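Local coordinates for type IV pilus assembly protein PilF (Pseudomonas aeruginosa, PDB 2HO1), which is required for outer-membrane localization of PilQ and its assembly into the dodecameric type IV pilus secretin, and plays a role in twitching motility and host-cell adhesion, at residues L149-L152 with A158-K161; Q207-L212 with S242-E247. One frame throughout, in Å; residues are numbered along the deposited sequence.

From the N terminus, the right-handed superhelix of TPR helix pairs first reaches contact 1, where helices 140-153 and 157-170 fold back on each other across a short turn to form the hairpin of TPR 4. Contact 2 follows after that hairpin is closed. It spans a longer excursion, in which helices 209-221 and 225-238 are passed before helix 243-249 comes to rest on the start of 209-221. The two contacts are therefore in series, neither nested nor crossed, with centres about 22 Å apart and nearest atoms about 6 Å apart. Helix 175-187 relates them: its Glu180 packs on Leu152 of contact 1 and makes a salt bridge to Arg210 of contact 2.

Contact 1: residues L149-L152 with A158-K161; sequences LVSL and AQAK
The hydroxyl of Ser151 has two acceptors within reach, the side-chain amide oxygen of Gln159 across the helix pair and the backbone carbonyl of Leu147 one turn earlier in its own helix. Ser151 OG is 3.0 Å from Gln159 OE1. With OG turned beside its own backbone N (chi1 -70°), the hydroxyl can also reach back to Leu147. It has one proton for the two acceptors, so the cross-helix bond is not a settled one. Gln159 reaches over with an extended chain, CG anti to the backbone N (chi1 -178°), and its CG passes 3.7 Å from Ser151 OG. Tyr125 of helix 121-131 also packs on this glutamine.

Beside the polar pair the backbones come very close, with Ser151 CA 4.9 Å from Ala160 CA. Ser151 CB sits 3.6 Å from Ala160 CA, and the two CB atoms are 3.7 Å apart, so a methylene rests directly against the opposite helix. Leu152 extends this apolar side by bringing CD1 to the methyl of Ala160, though its modelled separation is too short to be trusted. Ala160 matches the small residue that TPR motifs usually carry early in their second helix. At the start of helix 157-170, Asp101 of the second subunit accepts hydrogen bonds from the backbone N atoms of Ala158 and Gln159.

The chemistry implies a hairpin of TPR 4 whose close approach rests on small side chains, with the Ser151 hydroxyl, already bonded to Leu147 O, as a possible but unsettled polar link to Gln159.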
loop_
_atom_site.group_PDB
_atom_site.type_symbol
_atom_site.label_atom_id
_atom_site.label_comp_id
_atom_site.label_asym_id
_atom_site.label_seq_id
_atom_site.Cartn_x
_atom_site.Cartn_y
_atom_site.Cartn_z
ATOM N N LEU A 149 7.071 9.079 -6.661
ATOM C CA LEU A 149 7.790 10.309 -6.358
ATOM C C LEU A 149 8.232 10.324 -4.891
ATOM O O LEU A 149 9.376 10.692 -4.597
ATOM C CB LEU A 149 6.924 11.532 -6.696
ATOM C CG LEU A 149 6.634 11.745 -8.189
ATOM C CD1 LEU A 149 5.461 12.680 -8.331
ATOM C CD2 LEU A 149 7.840 12.302 -8.934
ATOM N N VAL A 150 7.347 9.912 -3.974
ATOM C CA VAL A 150 7.695 9.867 -2.548
ATOM C C VAL A 150 8.856 8.884 -2.351
ATOM O O VAL A 150 9.767 9.131 -1.556
ATOM C CB VAL A 150 6.469 9.429 -1.673
ATOM C CG1 VAL A 150 6.902 9.125 -0.229
ATOM C CG2 VAL A 150 5.390 10.527 -1.689
ATOM N N SER A 151 8.850 7.772 -3.082
ATOM C CA SER A 151 9.923 6.801 -2.943
ATOM C C SER A 151 11.266 7.420 -3.338
ATOM O O SER A 151 12.319 7.111 -2.738
ATOM C CB SER A 151 9.636 5.550 -3.789
ATOM O OG SER A 151 8.565 4.815 -3.235
ATOM N N LEU A 152 11.238 8.281 -4.356
ATOM C CA LEU A 152 12.448 8.962 -4.793
ATOM C C LEU A 152 13.058 9.731 -3.631
ATOM O O LEU A 152 14.240 9.589 -3.327
ATOM C CB LEU A 152 12.130 9.925 -5.937
ATOM C CG LEU A 152 12.600 9.550 -7.341
ATOM C CD1 LEU A 152 12.803 8.059 -7.471
ATOM C CD2 LEU A 152 11.613 10.049 -8.370
ATOM N N ALA A 158 14.780 1.974 -6.747
ATOM C CA ALA A 158 14.285 0.722 -7.320
ATOM C C ALA A 158 12.783 0.596 -6.979
ATOM O O ALA A 158 11.960 0.152 -7.784
ATOM C CB ALA A 158 15.085 -0.481 -6.764
ATOM N N GLN A 159 12.440 1.022 -5.778
ATOM C CA GLN A 159 11.071 0.991 -5.325
ATOM C C GLN A 159 10.247 2.024 -6.125
ATOM O O GLN A 159 9.123 1.749 -6.531
ATOM C CB GLN A 159 11.030 1.332 -3.841
ATOM C CG GLN A 159 9.666 1.282 -3.252
ATOM C CD GLN A 159 9.702 1.545 -1.771
ATOM O OE1 GLN A 159 9.391 2.662 -1.304
ATOM N NE2 GLN A 159 10.096 0.518 -1.012
ATOM N N ALA A 160 10.820 3.205 -6.345
ATOM C CA ALA A 160 10.141 4.246 -7.103
ATOM C C ALA A 160 9.790 3.688 -8.489
ATOM O O ALA A 160 8.668 3.865 -8.997
ATOM C CB ALA A 160 11.064 5.491 -7.250
ATOM N N LYS A 161 10.760 2.990 -9.069
ATOM C CA LYS A 161 10.610 2.415 -10.395
ATOM C C LYS A 161 9.414 1.486 -10.459
ATOM O O LYS A 161 8.614 1.565 -11.415
ATOM C CB LYS A 161 11.901 1.676 -10.782
ATOM C CG LYS A 161 11.933 1.089 -12.168
ATOM C CD LYS A 161 13.248 0.340 -12.319
ATOM C CE LYS A 161 13.311 -0.569 -13.542
ATOM N NZ LYS A 161 14.569 -1.394 -13.451
#

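Contact 2: residues Q207-L212 with S242-E247; sequences QNARSL and SLEYQE
Van der Waals packing joins Ala209 to Glu244, and no hydrogen bond crosses between segments. Glu244 bends at its second torsion (chi2 76°), which folds the carboxylate back over Ala209: OE1 lies 3.4 Å from Ala209 CB, while CG of Glu244 presses on Ala209 O, also at 3.4 Å. Ser242 adds a looser touch, its CB 4.0 Å from Ala209 CB.

The Glu244 carboxylate lies near the first turn of helix 209-221, whose positive end may favour it. Only CB of the Arg210 side chain touches Glu244, 4.2 Å from OE2; the guanidinium forms salt bridges with Glu180 and Asp183, and Arg210 NE stays 7.0 Å from Glu244 OE2.

Hydrogen bonds cap both helices. Asn208 OD1 accepts from Ser211 N at 2.7 Å, nearly in line with the C=O bond (177°), and Ser211 OG accepts from Asn208 N at 2.8 Å, completing a capping box. Ser242 OG caps the other helix by accepting from Tyr245 N at 3.1 Å and is also bonded to Tyr239 O.

The contact sets two helix N termini side by side at the surface: Tyr239, just after helix 225-238, packs on Ala209, while Leu179 of helix 175-187 touches Arg210 and Ser211.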
loop_
_atom_site.group_PDB
_atom_site.type_symbol
_atom_site.label_atom_id
_atom_site.label_comp_id
_atom_site.label_asym_id
_atom_site.label_seq_id
_atom_site.Cartn_x
_atom_site.Cartn_y
_atom_site.Cartn_z
ATOM N N GLN A 207 9.381 19.786 -22.526
ATOM C CA GLN A 207 10.826 19.605 -22.449
ATOM C C GLN A 207 11.234 20.715 -21.499
ATOM O O GLN A 207 10.670 21.804 -21.543
ATOM C CB GLN A 207 11.533 19.826 -23.799
ATOM C CG GLN A 207 11.650 18.581 -24.703
ATOM C CD GLN A 207 12.714 17.575 -24.241
ATOM O OE1 GLN A 207 13.293 17.693 -23.166
ATOM N NE2 GLN A 207 12.967 16.586 -25.066
ATOM N N ASN A 208 12.173 20.435 -20.610
ATOM C CA ASN A 208 12.661 21.449 -19.687
ATOM C C ASN A 208 14.165 21.246 -19.643
ATOM O O ASN A 208 14.675 20.373 -20.336
ATOM C CB ASN A 208 11.998 21.321 -18.285
ATOM C CG ASN A 208 12.142 19.925 -17.659
ATOM O OD1 ASN A 208 13.062 19.171 -17.967
ATOM N ND2 ASN A 208 11.237 19.598 -16.747
ATOM N N ALA A 209 14.876 22.043 -18.860
ATOM C CA ALA A 209 16.320 21.927 -18.795
ATOM C C ALA A 209 16.714 20.482 -18.487
ATOM O O ALA A 209 17.538 19.880 -19.183
ATOM C CB ALA A 209 16.865 22.862 -17.740
ATOM N N ARG A 210 16.109 19.935 -17.437
ATOM C CA ARG A 210 16.363 18.569 -17.020
ATOM C C ARG A 210 16.198 17.547 -18.142
ATOM O O ARG A 210 17.104 16.769 -18.404
ATOM C CB ARG A 210 15.435 18.191 -15.864
ATOM C CG ARG A 210 15.608 16.739 -15.396
ATOM C CD ARG A 210 14.430 16.270 -14.562
ATOM N NE ARG A 210 14.586 14.869 -14.180
ATOM C CZ ARG A 210 13.623 14.132 -13.642
ATOM N NH1 ARG A 210 12.438 14.666 -13.430
ATOM N NH2 ARG A 210 13.853 12.866 -13.324
ATOM N N SER A 211 15.045 17.539 -18.799
ATOM C CA SER A 211 14.802 16.571 -19.850
ATOM C C SER A 211 15.659 16.749 -21.099
ATOM O O SER A 211 16.003 15.755 -21.752
ATOM C CB SER A 211 13.319 16.515 -20.218
ATOM O OG SER A 211 12.856 17.715 -20.773
ATOM N N LEU A 212 16.020 17.991 -21.426
ATOM C CA LEU A 212 16.863 18.241 -22.594
ATOM C C LEU A 212 18.227 17.620 -22.336
ATOM O O LEU A 212 18.793 16.971 -23.216
ATOM C CB LEU A 212 17.010 19.757 -22.882
ATOM C CG LEU A 212 15.747 20.405 -23.463
ATOM C CD1 LEU A 212 15.842 21.924 -23.413
ATOM C CD2 LEU A 212 15.527 19.905 -24.899
ATOM N N SER A 242 20.634 27.821 -16.718
ATOM C CA SER A 242 20.421 26.585 -15.964
ATOM C C SER A 242 21.722 25.848 -15.673
ATOM O O SER A 242 22.713 26.031 -16.376
ATOM C CB SER A 242 19.494 25.654 -16.739
ATOM O OG SER A 242 20.078 25.278 -17.971
ATOM N N LEU A 243 21.719 25.032 -14.623
ATOM C CA LEU A 243 22.896 24.248 -14.291
ATOM C C LEU A 243 23.047 23.205 -15.392
ATOM O O LEU A 243 24.163 22.806 -15.732
ATOM C CB LEU A 243 22.737 23.556 -12.936
ATOM C CG LEU A 243 23.766 22.441 -12.682
ATOM C CD1 LEU A 243 25.174 22.964 -12.942
ATOM C CD2 LEU A 243 23.646 21.918 -11.260
ATOM N N GLU A 244 21.917 22.777 -15.953
ATOM C CA GLU A 244 21.928 21.787 -17.023
ATOM C C GLU A 244 22.751 22.260 -18.207
ATOM O O GLU A 244 23.547 21.498 -18.750
ATOM C CB GLU A 244 20.514 21.484 -17.518
ATOM C CG GLU A 244 19.697 20.559 -16.633
ATOM C CD GLU A 244 19.165 21.232 -15.379
ATOM O OE1 GLU A 244 19.227 22.481 -15.274
ATOM O OE2 GLU A 244 18.663 20.504 -14.501
ATOM N N TYR A 245 22.550 23.510 -18.623
ATOM C CA TYR A 245 23.301 24.027 -19.763
ATOM C C TYR A 245 24.792 24.122 -19.449
ATOM O O TYR A 245 25.642 23.925 -20.315
ATOM C CB TYR A 245 22.792 25.400 -20.180
ATOM C CG TYR A 245 23.539 25.929 -21.370
ATOM C CD1 TYR A 245 23.531 25.237 -22.583
ATOM C CD2 TYR A 245 24.285 27.102 -21.283
ATOM C CE1 TYR A 245 24.249 25.697 -23.684
ATOM C CE2 TYR A 245 25.006 27.578 -22.378
ATOM C CZ TYR A 245 24.984 26.871 -23.576
ATOM O OH TYR A 245 25.686 27.346 -24.666
ATOM N N GLN A 246 25.092 24.435 -18.201
ATOM C CA GLN A 246 26.459 24.545 -17.745
ATOM C C GLN A 246 27.148 23.190 -17.926
ATOM O O GLN A 246 28.254 23.105 -18.468
ATOM C CB GLN A 246 26.451 24.950 -16.274
ATOM C CG GLN A 246 27.794 24.916 -15.594
ATOM C CD GLN A 246 27.672 25.122 -14.097
ATOM O OE1 GLN A 246 27.269 26.193 -13.639
ATOM N NE2 GLN A 246 28.010 24.088 -13.323
ATOM N N GLU A 247 26.480 22.130 -17.474
ATOM C CA GLU A 247 27.015 20.777 -17.588
ATOM C C GLU A 247 27.139 20.370 -19.051
ATOM O O GLU A 247 28.104 19.728 -19.445
ATOM C CB GLU A 247 26.105 19.777 -16.877
ATOM C CG GLU A 247 25.802 20.102 -15.439
ATOM C CD GLU A 247 24.891 19.072 -14.808
ATOM O OE1 GLU A 247 25.349 17.933 -14.585
ATOM O OE2 GLU A 247 23.712 19.393 -14.547
#